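PDB 3QIT: polyketide synthase from Lyngbya majuscula 19L, which carries a thioesterase domain of curacin A biosynthesis that probably releases the chain and forms its terminal alkene by decarboxylation, with loss of sulfate. Local coordinates for residues E71-Y76 with D149-T154; I189-P192 with V197-S200. All coordinates share one frame; numbering follows the deposited sequence.

Contact 1: residues E71-Y76 with D149-T154; sequences EMVTSY and DYLSST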
ATOM      1  N   GLU B  71       3.965  10.336   4.904  1.00 15.20           N
ATOM      2  CA  GLU B  71       4.834  11.137   4.030  1.00 18.21           C
ATOM      3  C   GLU B  71       4.998  10.509   2.668  1.00 19.65           C
ATOM      4  O   GLU B  71       5.287  11.190   1.686  1.00 23.70           O
ATOM      5  CB  GLU B  71       6.223  11.314   4.628  1.00 21.86           C
ATOM      6  CG  GLU B  71       6.310  12.250   5.815  1.00 31.43           C
ATOM      7  CD  GLU B  71       7.761  12.503   6.184  1.00 35.82           C
ATOM      8  OE1 GLU B  71       8.268  11.803   7.074  1.00 41.07           O
ATOM      9  OE2 GLU B  71       8.400  13.360   5.541  1.00 41.57           O
ATOM     10  N   MET B  72       4.826   9.206   2.602  1.00 15.78           N
ATOM     11  CA  MET B  72       4.785   8.577   1.281  1.00 22.20           C
ATOM     12  C   MET B  72       3.353   8.222   0.911  1.00 17.45           C
ATOM     13  O   MET B  72       2.734   7.361   1.545  1.00 17.19           O
ATOM     14  CB  MET B  72       5.655   7.357   1.211  1.00 23.09           C
ATOM     15  CG  MET B  72       5.838   6.934  -0.270  1.00 31.38           C
ATOM     16  SD  MET B  72       7.260   5.958  -0.422  1.00 29.19           S
ATOM     17  CE  MET B  72       6.861   4.665   0.744  1.00 28.27           C
ATOM     18  N   VAL B  73       2.860   8.871  -0.140  1.00 17.51           N
ATOM     19  CA  VAL B  73       1.427   8.808  -0.539  1.00 18.14           C
ATOM     20  C   VAL B  73       0.904   7.391  -0.768  1.00 14.00           C
ATOM     21  O   VAL B  73      -0.269   7.110  -0.506  1.00 15.80           O
ATOM     22  CB  VAL B  73       1.185   9.599  -1.867  1.00 29.34           C
ATOM     23  CG1 VAL B  73      -0.296   9.530  -2.266  1.00 35.68           C
ATOM     24  CG2 VAL B  73       1.613  11.033  -1.719  1.00 33.96           C
ATOM     25  N   THR B  74       1.771   6.516  -1.273  1.00 17.14           N
ATOM     26  CA  THR B  74       1.396   5.124  -1.545  1.00 17.03           C
ATOM     27  C   THR B  74       1.100   4.320  -0.282  1.00 20.44           C
ATOM     28  O   THR B  74       0.592   3.199  -0.349  1.00 26.02           O
ATOM     29  CB  THR B  74       2.460   4.384  -2.374  1.00 18.64           C
ATOM     30  OG1 THR B  74       3.736   4.481  -1.733  1.00 17.98           O
ATOM     31  CG2 THR B  74       2.530   4.951  -3.773  1.00 20.80           C
ATOM     32  N   SER B  75       1.407   4.915   0.860  1.00 16.74           N
ATOM     33  CA  SER B  75       1.135   4.310   2.174  1.00 20.02           C
ATOM     34  C   SER B  75      -0.349   4.332   2.504  1.00 20.62           C
ATOM     35  O   SER B  75      -0.807   3.545   3.344  1.00 21.18           O
ATOM     36  CB  SER B  75       1.943   5.013   3.279  1.00 16.99           C
ATOM     37  OG  SER B  75       3.348   4.859   3.058  1.00 20.29           O
ATOM     38  N   TYR B  76      -1.102   5.239   1.879  1.00 18.12           N
ATOM     39  CA  TYR B  76      -2.552   5.308   2.108  1.00 20.20           C
ATOM     40  C   TYR B  76      -3.237   4.189   1.335  1.00 25.56           C
ATOM     41  O   TYR B  76      -3.304   4.203   0.091  1.00 28.69           O
ATOM     42  CB  TYR B  76      -3.116   6.670   1.681  1.00 19.85           C
ATOM     43  CG  TYR B  76      -2.745   7.815   2.595  1.00 14.67           C
ATOM     44  CD1 TYR B  76      -3.256   7.895   3.888  1.00 14.65           C
ATOM     45  CD2 TYR B  76      -1.884   8.823   2.165  1.00 13.74           C
ATOM     46  CE1 TYR B  76      -2.921   8.955   4.726  1.00 16.18           C
ATOM     47  CE2 TYR B  76      -1.521   9.890   3.005  1.00 14.21           C
ATOM     48  CZ  TYR B  76      -2.031   9.940   4.276  1.00 14.63           C
ATOM     49  OH  TYR B  76      -1.685  11.024   5.054  1.00 15.72           O
ATOM     50  N   ASP B 149       0.052   9.419 -11.696  1.00 19.57           N
ATOM     51  CA  ASP B 149       0.039  10.879 -11.903  1.00 19.80           C
ATOM     52  C   ASP B 149      -0.511  11.554 -10.654  1.00 23.00           C
ATOM     53  O   ASP B 149       0.012  12.582 -10.207  1.00 22.52           O
ATOM     54  CB  ASP B 149      -0.819  11.251 -13.121  1.00 22.78           C
ATOM     55  CG  ASP B 149      -0.180  10.829 -14.439  1.00 23.46           C
ATOM     56  OD1 ASP B 149       1.040  10.567 -14.476  1.00 23.47           O
ATOM     57  OD2 ASP B 149      -0.910  10.777 -15.441  1.00 25.34           O
ATOM     58  N   TYR B 150      -1.555  10.969 -10.082  1.00 21.22           N
ATOM     59  CA  TYR B 150      -2.131  11.563  -8.871  1.00 22.94           C
ATOM     60  C   TYR B 150      -1.172  11.505  -7.668  1.00 23.66           C
ATOM     61  O   TYR B 150      -0.972  12.519  -6.981  1.00 27.26           O
ATOM     62  CB  TYR B 150      -3.481  10.940  -8.540  1.00 24.75           C
ATOM     63  CG  TYR B 150      -4.107  11.611  -7.357  1.00 27.56           C
ATOM     64  CD1 TYR B 150      -4.625  12.914  -7.461  1.00 28.30           C
ATOM     65  CD2 TYR B 150      -4.131  10.977  -6.116  1.00 31.45           C
ATOM     66  CE1 TYR B 150      -5.184  13.551  -6.369  1.00 32.90           C
ATOM     67  CE2 TYR B 150      -4.682  11.611  -5.006  1.00 32.04           C
ATOM     68  CZ  TYR B 150      -5.211  12.897  -5.144  1.00 33.59           C
ATOM     69  OH  TYR B 150      -5.753  13.535  -4.056  1.00 33.40           O
ATOM     70  N   LEU B 151      -0.578  10.335  -7.447  1.00 25.43           N
ATOM     71  CA  LEU B 151       0.409  10.121  -6.373  1.00 28.59           C
ATOM     72  C   LEU B 151       1.544  11.155  -6.384  1.00 26.75           C
ATOM     73  O   LEU B 151       2.123  11.467  -5.326  1.00 29.01           O
ATOM     74  CB  LEU B 151       1.018   8.718  -6.475  1.00 27.82           C
ATOM     75  CG  LEU B 151       0.185   7.446  -6.274  1.00 34.28           C
ATOM     76  CD1 LEU B 151       1.000   6.261  -6.747  1.00 34.20           C
ATOM     77  CD2 LEU B 151      -0.235   7.235  -4.837  1.00 35.43           C
ATOM     78  N   SER B 152       1.853  11.696  -7.566  1.00 23.58           N
ATOM     79  CA  SER B 152       2.956  12.638  -7.667  1.00 26.39           C
ATOM     80  C   SER B 152       2.454  14.065  -7.763  1.00 28.41           C
ATOM     81  O   SER B 152       3.245  15.002  -7.897  1.00 32.39           O
ATOM     82  CB  SER B 152       3.883  12.294  -8.839  1.00 31.15           C
ATOM     83  OG  SER B 152       3.174  12.251 -10.051  1.00 34.45           O
ATOM     84  N   SER B 153       1.136  14.233  -7.683  1.00 26.77           N
ATOM     85  CA  SER B 153       0.570  15.566  -7.646  1.00 26.80           C
ATOM     86  C   SER B 153       0.676  16.075  -6.216  1.00 30.06           C
ATOM     87  O   SER B 153       0.896  15.317  -5.265  1.00 32.41           O
ATOM     88  CB  SER B 153      -0.872  15.605  -8.181  1.00 30.65           C
ATOM     89  OG  SER B 153      -1.800  15.047  -7.261  1.00 29.35           O
ATOM     90  N   THR B 154       0.564  17.371  -6.058  1.00 28.46           N
ATOM     91  CA  THR B 154       0.670  17.914  -4.714  1.00 26.05           C
ATOM     92  C   THR B 154      -0.554  18.792  -4.523  1.00 25.11           C
ATOM     93  O   THR B 154      -0.442  20.025  -4.523  1.00 28.85           O
ATOM     94  CB  THR B 154       1.988  18.701  -4.553  1.00 32.54           C
ATOM     95  OG1 THR B 154       2.149  19.566  -5.683  1.00 36.58           O
ATOM     96  CG2 THR B 154       3.185  17.760  -4.479  1.00 31.34           C
TER
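Leu151, in the last turn of helix 140-151, reaches across to Val73 and Thr74 at the start of a short 3-10 turn, and its two methyls make the tight part of the contact. Leu151 CD2 meets Val73 CG1 at 3.4 Å, closer than two methyls usually sit, and Leu151 CD1 lies 3.6 Å from Thr74 CG2. Val73 puts CG1 anti to its backbone N (chi1 -180°), which carries that methyl to the leucine, while its other methyl, CG2, rests 3.7 Å from the Leu151 carbonyl O. The leucine and threonine side chains meet at about a right angle. Beyond these three residues the segments draw apart: Glu71, Asp149 and Ser152 are exposed, and the helix end is tied off within its own segment, where Tyr150 O accepts both Ser153 N at 2.8 Å and Ser153 OG at 2.7 Å. Thr74 OG1 serves a different interface, hydrogen-bonding Thr80 OG1 of the second subunit, whose Leu79 packs on both Thr74 and Leu151. The two segments thus meet through methyl packing, without a hydrogen bond between them, and the polar groups named here bond within the helix end (Ser153 to Tyr150) or to the second subunit (Thr74).

Contact 2: residues I189-P192 with V197-S200; sequences ITQP and VRWS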
ATOM      1  N   ILE B 189      -9.744  20.570  12.966  1.00 15.93           N
ATOM      2  CA  ILE B 189      -9.115  20.203  11.695  1.00 15.26           C
ATOM      3  C   ILE B 189      -8.833  21.379  10.782  1.00 18.46           C
ATOM      4  O   ILE B 189      -8.820  21.230   9.570  1.00 19.17           O
ATOM      5  CB  ILE B 189      -9.888  19.101  10.942  1.00 15.63           C
ATOM      6  CG1 ILE B 189     -11.366  19.485  10.691  1.00 15.14           C
ATOM      7  CG2 ILE B 189      -9.714  17.743  11.696  1.00 15.54           C
ATOM      8  CD1 ILE B 189     -12.030  18.581   9.603  1.00 16.85           C
ATOM      9  N   THR B 190      -8.558  22.534  11.375  1.00 16.65           N
ATOM     10  CA  THR B 190      -8.035  23.663  10.582  1.00 15.70           C
ATOM     11  C   THR B 190      -6.716  24.166  11.166  1.00 19.06           C
ATOM     12  O   THR B 190      -6.433  23.963  12.363  1.00 19.64           O
ATOM     13  CB  THR B 190      -9.027  24.820  10.466  1.00 18.96           C
ATOM     14  OG1 THR B 190      -9.547  25.153  11.765  1.00 18.29           O
ATOM     15  CG2 THR B 190     -10.176  24.438   9.532  1.00 20.55           C
ATOM     16  N   GLN B 191      -5.936  24.855  10.331  1.00 16.86           N
ATOM     17  CA  GLN B 191      -4.661  25.414  10.758  1.00 21.68           C
ATOM     18  C   GLN B 191      -4.378  26.623   9.882  1.00 23.69           C
ATOM     19  O   GLN B 191      -4.839  26.661   8.719  1.00 19.49           O
ATOM     20  CB  GLN B 191      -3.534  24.377  10.630  1.00 23.57           C
ATOM     21  CG  GLN B 191      -3.164  24.061   9.167  1.00 21.51           C
ATOM     22  CD  GLN B 191      -2.174  22.911   8.987  1.00 28.84           C
ATOM     23  OE1 GLN B 191      -1.759  22.637   7.866  1.00 30.43           O
ATOM     24  NE2 GLN B 191      -1.830  22.219  10.068  1.00 28.63           N
ATOM     25  N   PRO B 192      -3.627  27.606  10.416  1.00 25.35           N
ATOM     26  CA  PRO B 192      -3.289  28.790   9.610  1.00 22.94           C
ATOM     27  C   PRO B 192      -2.456  28.429   8.374  1.00 26.00           C
ATOM     28  O   PRO B 192      -1.572  27.555   8.442  1.00 25.39           O
ATOM     29  CB  PRO B 192      -2.464  29.657  10.569  1.00 26.94           C
ATOM     30  CG  PRO B 192      -2.828  29.176  11.969  1.00 26.93           C
ATOM     31  CD  PRO B 192      -3.087  27.688  11.792  1.00 27.75           C
ATOM     32  N   VAL B 197      -7.072  30.034   6.859  1.00 23.55           N
ATOM     33  CA  VAL B 197      -6.907  28.698   7.462  1.00 19.23           C
ATOM     34  C   VAL B 197      -7.241  27.637   6.425  1.00 18.12           C
ATOM     35  O   VAL B 197      -8.034  27.878   5.526  1.00 21.18           O
ATOM     36  CB  VAL B 197      -7.764  28.481   8.737  1.00 20.87           C
ATOM     37  CG1 VAL B 197      -7.422  29.540   9.786  1.00 26.56           C
ATOM     38  CG2 VAL B 197      -9.280  28.493   8.418  1.00 20.97           C
ATOM     39  N   ARG B 198      -6.615  26.482   6.558  1.00 17.29           N
ATOM     40  CA  ARG B 198      -6.863  25.372   5.647  1.00 18.64           C
ATOM     41  C   ARG B 198      -7.170  24.142   6.473  1.00 20.89           C
ATOM     42  O   ARG B 198      -6.867  24.099   7.684  1.00 18.03           O
ATOM     43  CB  ARG B 198      -5.647  25.113   4.778  1.00 18.61           C
ATOM     44  CG  ARG B 198      -4.432  24.592   5.541  1.00 18.36           C
ATOM     45  CD  ARG B 198      -3.258  24.272   4.597  1.00 25.53           C
ATOM     46  NE  ARG B 198      -2.095  23.799   5.349  1.00 24.19           N
ATOM     47  CZ  ARG B 198      -0.921  23.446   4.817  1.00 32.14           C
ATOM     48  NH1 ARG B 198      -0.729  23.486   3.503  1.00 32.90           N
ATOM     49  NH2 ARG B 198       0.065  23.048   5.610  1.00 32.73           N
ATOM     50  N   TRP B 199      -7.748  23.126   5.832  1.00 17.54           N
ATOM     51  CA  TRP B 199      -7.897  21.842   6.493  1.00 14.90           C
ATOM     52  C   TRP B 199      -6.549  21.273   6.905  1.00 16.65           C
ATOM     53  O   TRP B 199      -5.563  21.438   6.197  1.00 18.32           O
ATOM     54  CB  TRP B 199      -8.564  20.813   5.584  1.00 14.91           C
ATOM     55  CG  TRP B 199      -9.955  21.186   5.097  1.00 13.57           C
ATOM     56  CD1 TRP B 199     -10.349  21.279   3.800  1.00 17.18           C
ATOM     57  CD2 TRP B 199     -11.121  21.452   5.899  1.00 16.69           C
ATOM     58  NE1 TRP B 199     -11.697  21.562   3.730  1.00 16.19           N
ATOM     59  CE2 TRP B 199     -12.186  21.717   5.006  1.00 17.23           C
ATOM     60  CE3 TRP B 199     -11.368  21.501   7.292  1.00 17.39           C
ATOM     61  CZ2 TRP B 199     -13.483  22.018   5.446  1.00 15.20           C
ATOM     62  CZ3 TRP B 199     -12.660  21.801   7.733  1.00 17.79           C
ATOM     63  CH2 TRP B 199     -13.702  22.069   6.806  1.00 14.04           C
ATOM     64  N   SER B 200      -6.510  20.605   8.054  1.00 12.63           N
ATOM     65  CA  SER B 200      -5.242  20.077   8.550  1.00 14.30           C
ATOM     66  C   SER B 200      -5.116  18.556   8.353  1.00 18.32           C
ATOM     67  O   SER B 200      -4.086  17.963   8.683  1.00 19.41           O
ATOM     68  CB  SER B 200      -5.048  20.483  10.014  1.00 21.21           C
ATOM     69  OG  SER B 200      -6.066  19.906  10.790  1.00 23.61           O
TER
HETATM   70  O   HOH W   1      -1.385  18.986   9.546  1.00 43.71           O
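The indole of Trp199 takes the Ile189 carbonyl O at its edge, in the ring plane, 3.4 Å from Trp199 CE3, while Ile189 CD1 approaches CZ3 at 3.8 Å and Thr190 CG2 comes in obliquely near CE3. Around the same ring, Trp201 stacks on it, and Phe160 and His157 meet it edge-to-face. The second flat group, the Arg198 guanidinium, has Gln191 at its edge. Gln191 OE1 accepts from Arg198 NE at 2.8 Å and Arg198 NH2 at 2.9 Å; the NE bond uses a lone pair in the amide plane, whereas NH2 stands 28° out of that plane. This double grip on OE1 should restrict rotation of the amide. Amide and guanidinium are turned 32° against each other. In both residues CG sits between the backbone N and carbonyl carbon (chi1 70° in Gln191) and the chain then runs extended, bringing the two ends together on one face of the hairpin. At the other end of the amide, NE2 gives a weak bond to a water that also donates to Ser200 O. The backbones of the same two residues, Gln191 and Arg198, form a hydrogen-bonded pair, with Arg198 N 2.8 Å from Gln191 O and Gln191 N 2.9 Å from Arg198 O. Ser200 N adds a bond to Ile189 O at 2.8 Å. Flanked by the non-hydrogen-bonded pairs Thr190-Trp199 and Pro192-Val197, this is an antiparallel beta-hairpin, a two-stranded excursion separate from the central sheet of the alpha/beta-hydrolase fold.

In the fold
Both contacts lie toward the periphery, their centres about 21 Å and about 20 Å from the centre of the chain, and each is partly buried. They share no segment: contact 1 closes along the sequence before contact 2 opens, and their nearest atoms are about 8 Å apart. Contact 1 joins distant parts of the chain, a loop ahead of helix 78-91 and the end of helix 140-151, through apolar packing beside the second subunit. Contact 2 holds sequence neighbours together mainly by backbone and side-chain hydrogen bonds, with Ile189 packed against Trp199, untouched by the other chain of the assembly; helix 163-173 packs against its Thr190 and Trp199. Neither includes a strand of the central eight-stranded sheet.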